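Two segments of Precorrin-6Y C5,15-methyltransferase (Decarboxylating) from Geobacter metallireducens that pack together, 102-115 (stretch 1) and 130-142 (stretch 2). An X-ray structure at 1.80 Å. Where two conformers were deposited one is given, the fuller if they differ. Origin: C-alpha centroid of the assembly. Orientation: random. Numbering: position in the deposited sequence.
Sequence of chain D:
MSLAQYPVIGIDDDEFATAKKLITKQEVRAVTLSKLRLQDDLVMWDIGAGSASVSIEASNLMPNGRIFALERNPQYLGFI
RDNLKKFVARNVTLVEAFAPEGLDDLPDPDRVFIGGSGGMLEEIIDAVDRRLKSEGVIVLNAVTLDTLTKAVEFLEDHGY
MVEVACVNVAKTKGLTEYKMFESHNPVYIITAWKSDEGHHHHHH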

# COMPACT_ATOMS: atom_id res chain seq x y z
N GLY D 102 32.94 -14.71 12.12
CA GLY D 102 32.34 -16.01 11.87
C GLY D 102 32.02 -16.32 10.42
O GLY D 102 31.51 -17.39 10.11
N LEU D 103 32.31 -15.38 9.52
CA LEU D 103 32.13 -15.63 8.09
C LEU D 103 33.31 -16.39 7.49
O LEU D 103 33.18 -17.04 6.46
CB LEU D 103 31.91 -14.33 7.31
CG LEU D 103 30.71 -13.43 7.63
CD1 LEU D 103 30.74 -12.20 6.74
CD2 LEU D 103 29.39 -14.16 7.47
N ASP D 104 34.46 -16.30 8.15
CA ASP D 104 35.71 -16.84 7.61
C ASP D 104 35.72 -18.36 7.46
O ASP D 104 36.23 -18.88 6.47
CB ASP D 104 36.91 -16.35 8.43
CG ASP D 104 37.06 -14.84 8.41
OD1 ASP D 104 36.90 -14.24 7.32
OD2 ASP D 104 37.34 -14.26 9.48
N ASP D 105 35.14 -19.06 8.43
CA ASP D 105 35.09 -20.52 8.42
C ASP D 105 34.03 -21.11 7.47
O ASP D 105 34.04 -22.32 7.20
CB ASP D 105 34.87 -21.06 9.84
CG ASP D 105 36.13 -21.00 10.70
OD1 ASP D 105 37.01 -20.14 10.44
OD2 ASP D 105 36.24 -21.81 11.64
N LEU D 106 33.14 -20.25 6.98
CA LEU D 106 32.07 -20.66 6.07
C LEU D 106 32.59 -20.79 4.64
O LEU D 106 33.53 -20.09 4.26
CB LEU D 106 30.92 -19.64 6.11
CG LEU D 106 30.34 -19.23 7.47
CD1 LEU D 106 29.32 -18.13 7.24
CD2 LEU D 106 29.70 -20.39 8.20
N PRO D 107 31.98 -21.69 3.83
CA PRO D 107 32.31 -21.68 2.40
C PRO D 107 31.78 -20.43 1.73
O PRO D 107 30.82 -19.81 2.23
CB PRO D 107 31.59 -22.92 1.85
CG PRO D 107 30.65 -23.34 2.86
CD PRO D 107 31.02 -22.75 4.18
N ASP D 108 32.42 -20.05 0.62
CA ASP D 108 31.98 -18.92 -0.20
C ASP D 108 30.52 -19.05 -0.62
O ASP D 108 30.06 -20.14 -0.98
CB ASP D 108 32.88 -18.75 -1.42
CG ASP D 108 34.31 -18.41 -1.05
OD1 ASP D 108 34.65 -18.47 0.15
OD2 ASP D 108 35.10 -18.09 -1.96
N PRO D 109 29.76 -17.95 -0.51
CA PRO D 109 28.33 -18.01 -0.76
C PRO D 109 27.94 -17.68 -2.20
O PRO D 109 28.58 -16.85 -2.86
CB PRO D 109 27.78 -16.96 0.20
CG PRO D 109 28.88 -15.89 0.24
CD PRO D 109 30.19 -16.59 -0.11
N ASP D 110 26.91 -18.36 -2.69
CA ASP D 110 26.25 -18.01 -3.92
C ASP D 110 25.16 -16.97 -3.62
O ASP D 110 24.82 -16.17 -4.47
CB ASP D 110 25.58 -19.23 -4.53
CG ASP D 110 26.59 -20.28 -4.99
OD1 ASP D 110 27.29 -20.00 -5.98
OD2 ASP D 110 26.67 -21.36 -4.38
N ARG D 111 24.60 -17.04 -2.41
CA ARG D 111 23.39 -16.30 -2.05
C ARG D 111 23.57 -15.80 -0.62
O ARG D 111 23.97 -16.57 0.25
CB ARG D 111 22.15 -17.21 -2.16
CG ARG D 111 21.84 -17.75 -3.54
CD ARG D 111 21.61 -16.63 -4.54
NE ARG D 111 21.16 -17.11 -5.84
CZ ARG D 111 21.96 -17.37 -6.87
NH1 ARG D 111 23.28 -17.21 -6.77
NH2 ARG D 111 21.45 -17.81 -8.01
N VAL D 112 23.34 -14.51 -0.39
CA VAL D 112 23.37 -14.02 0.97
C VAL D 112 22.11 -13.22 1.24
O VAL D 112 21.77 -12.33 0.46
CB VAL D 112 24.61 -13.14 1.26
CG1 VAL D 112 24.52 -12.57 2.66
CG2 VAL D 112 25.89 -13.96 1.13
N PHE D 113 21.41 -13.60 2.30
CA PHE D 113 20.30 -12.82 2.83
C PHE D 113 20.78 -12.15 4.10
O PHE D 113 21.36 -12.79 4.98
CB PHE D 113 19.05 -13.66 3.10
CG PHE D 113 17.93 -12.87 3.75
CD1 PHE D 113 17.35 -11.80 3.06
CD2 PHE D 113 17.51 -13.17 5.05
CE1 PHE D 113 16.30 -11.04 3.67
CE2 PHE D 113 16.47 -12.42 5.64
CZ PHE D 113 15.87 -11.35 4.94
N ILE D 114 20.60 -10.83 4.18
CA ILE D 114 20.91 -10.10 5.38
C ILE D 114 19.61 -9.65 6.06
O ILE D 114 18.94 -8.71 5.60
CB ILE D 114 21.83 -8.88 5.06
CG1 ILE D 114 23.11 -9.36 4.35
CG2 ILE D 114 22.14 -8.09 6.32
CD1 ILE D 114 23.85 -8.28 3.60
N GLY D 115 19.23 -10.37 7.12
CA GLY D 115 18.00 -10.09 7.89
C GLY D 115 18.24 -9.21 9.11
O GLY D 115 17.29 -8.65 9.68
N ARG D 130 33.48 -9.35 -0.86
CA ARG D 130 34.77 -10.01 -1.08
C ARG D 130 34.62 -11.50 -1.35
O ARG D 130 35.35 -12.07 -2.18
CB ARG D 130 35.71 -9.75 0.10
CG ARG D 130 36.37 -8.39 0.02
CD ARG D 130 36.61 -7.77 1.39
NE ARG D 130 37.97 -8.02 1.88
CZ ARG D 130 38.71 -7.11 2.54
NH1 ARG D 130 39.94 -7.43 2.96
NH2 ARG D 130 38.23 -5.87 2.78
N ARG D 131 33.66 -12.12 -0.68
CA ARG D 131 33.46 -13.56 -0.74
C ARG D 131 32.48 -14.03 -1.81
O ARG D 131 32.51 -15.21 -2.19
CB ARG D 131 32.99 -14.07 0.63
CG ARG D 131 33.93 -13.74 1.81
CD ARG D 131 35.14 -14.67 1.92
NE ARG D 131 34.79 -16.08 1.80
CZ ARG D 131 34.33 -16.84 2.78
NH1 ARG D 131 34.15 -16.35 4.00
NH2 ARG D 131 34.04 -18.11 2.54
N LEU D 132 31.59 -13.14 -2.28
CA LEU D 132 30.45 -13.57 -3.10
C LEU D 132 30.86 -14.17 -4.43
O LEU D 132 31.62 -13.55 -5.19
CB LEU D 132 29.46 -12.41 -3.32
CG LEU D 132 28.08 -12.80 -3.88
CD1 LEU D 132 27.23 -13.47 -2.81
CD2 LEU D 132 27.36 -11.58 -4.48
N LYS D 133 30.35 -15.37 -4.70
CA LYS D 133 30.67 -16.10 -5.93
C LYS D 133 30.11 -15.44 -7.19
O LYS D 133 29.24 -14.56 -7.11
CB LYS D 133 30.20 -17.55 -5.83
CG LYS D 133 30.96 -18.36 -4.77
CD LYS D 133 30.27 -19.67 -4.45
CE LYS D 133 30.52 -20.74 -5.52
NZ LYS D 133 29.72 -21.97 -5.26
N SER D 134 30.64 -15.86 -8.34
CA SER D 134 30.18 -15.39 -9.64
C SER D 134 28.70 -15.71 -9.79
O SER D 134 28.24 -16.77 -9.34
CB SER D 134 30.99 -16.06 -10.75
OG SER D 134 30.64 -15.52 -12.01
N GLU D 135 27.96 -14.78 -10.38
CA GLU D 135 26.49 -14.85 -10.51
C GLU D 135 25.77 -14.89 -9.15
O GLU D 135 24.63 -15.37 -9.05
CB GLU D 135 26.05 -16.03 -11.38
CG GLU D 135 26.57 -16.00 -12.80
CD GLU D 135 26.17 -17.25 -13.57
OE1 GLU D 135 26.71 -18.33 -13.27
OE2 GLU D 135 25.31 -17.14 -14.46
N GLY D 136 26.43 -14.36 -8.12
CA GLY D 136 25.85 -14.29 -6.77
C GLY D 136 24.69 -13.30 -6.69
O GLY D 136 24.56 -12.44 -7.55
N VAL D 137 23.86 -13.44 -5.66
CA VAL D 137 22.75 -12.52 -5.38
C VAL D 137 22.77 -12.21 -3.89
O VAL D 137 22.89 -13.11 -3.07
CB VAL D 137 21.34 -13.12 -5.76
CG1 VAL D 137 20.18 -12.09 -5.50
CG2 VAL D 137 21.31 -13.61 -7.21
N ILE D 138 22.70 -10.92 -3.55
CA ILE D 138 22.50 -10.49 -2.16
C ILE D 138 21.09 -9.89 -2.03
O ILE D 138 20.69 -9.07 -2.85
CB ILE D 138 23.51 -9.41 -1.72
CG1 ILE D 138 24.96 -9.89 -1.95
CG2 ILE D 138 23.29 -9.01 -0.26
CD1 ILE D 138 25.96 -8.75 -1.97
N VAL D 139 20.37 -10.30 -1.00
CA VAL D 139 19.06 -9.73 -0.67
C VAL D 139 19.08 -9.26 0.79
O VAL D 139 19.68 -9.89 1.67
CB VAL D 139 17.91 -10.73 -0.98
CG1 VAL D 139 16.50 -10.17 -0.54
CG2 VAL D 139 17.91 -11.07 -2.47
N LEU D 140 18.48 -8.09 1.02
CA LEU D 140 18.32 -7.57 2.38
C LEU D 140 16.90 -7.10 2.55
O LEU D 140 16.30 -6.55 1.63
CB LEU D 140 19.22 -6.36 2.66
CG LEU D 140 20.71 -6.34 2.37
CD1 LEU D 140 20.92 -5.88 0.95
CD2 LEU D 140 21.37 -5.38 3.34
N ASN D 141 16.35 -7.33 3.74
CA ASN D 141 15.05 -6.76 4.08
C ASN D 141 15.25 -5.60 5.04
O ASN D 141 15.82 -5.75 6.13
CB ASN D 141 14.11 -7.80 4.68
CG ASN D 141 13.53 -8.77 3.64
OD1 ASN D 141 12.72 -9.61 3.98
ND2 ASN D 141 13.93 -8.65 2.39
N ALA D 142 14.80 -4.42 4.64
CA ALA D 142 14.99 -3.22 5.47
C ALA D 142 13.63 -2.70 5.90
O ALA D 142 12.73 -2.62 5.07
CB ALA D 142 15.72 -2.17 4.69
O HOH W 1 34.54 -16.15 -3.82
O HOH W 2 26.09 -18.26 -7.83
O HOH W 3 18.46 -6.30 6.96
O HOH W 4 15.09 -8.21 7.96

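Strands 111-114 and 137-142 run parallel, their directions 11° apart, and together the two stretches bury 967 Å². The backbone ladder carries the pairing: V137 N donates to D110 O (3.1 Å), V112 N to V137 O (3.1 Å), V139 N to V112 O (2.9 Å) and I114 N to V139 O (2.8 Å). It fades at N141 N to I114 O, a weak bond of 3.5 Å, where a water donates to both I114 O and N141 O. Before the strands, K133 N donates to P109 O (3.0 Å).

Charged side chains clamp the other end. R131, with chi1 to chi3 all m, curls its guanidinium into the loop, where three oxygens line its edge: NH1 donates to L103 O (2.7 Å), NH2 to L106 O (2.7 Å), and NE and NH2 both to D108 OD1 (2.9 and a very short 2.5 Å), the last a salt bridge. Arginine suits the site because its several N-H groups diverge within one plane and can serve carbonyls and carboxylate at once. A water joins D108 OD2 to R131 O. K133 NZ forms a second salt bridge, weakly bonded to D110 OD1 and OD2, each at 3.2 Å.

Apolar side chains pack on the two faces of the sheet. On one, I114 CD1 meets L140 CD2 (3.8 Å) and I138 CG2 (4.0 Å), while V112 CG2 lies 4.2 Å from L132 CD1; that same methyl is 4.2 Å from P109 CG. On the other, F113 CD1 touches V139 CG1 (4.0 Å), with N141 CG at the ring edge, 3.6 Å from F113 CE1, and V137 CG2 covers one face of the R111 guanidinium. R111 NH1 also donates to D110 O (3.0 Å).

The type II turn K133-G136 leads into the second strand; at G136, a CB would clash with L132 CG.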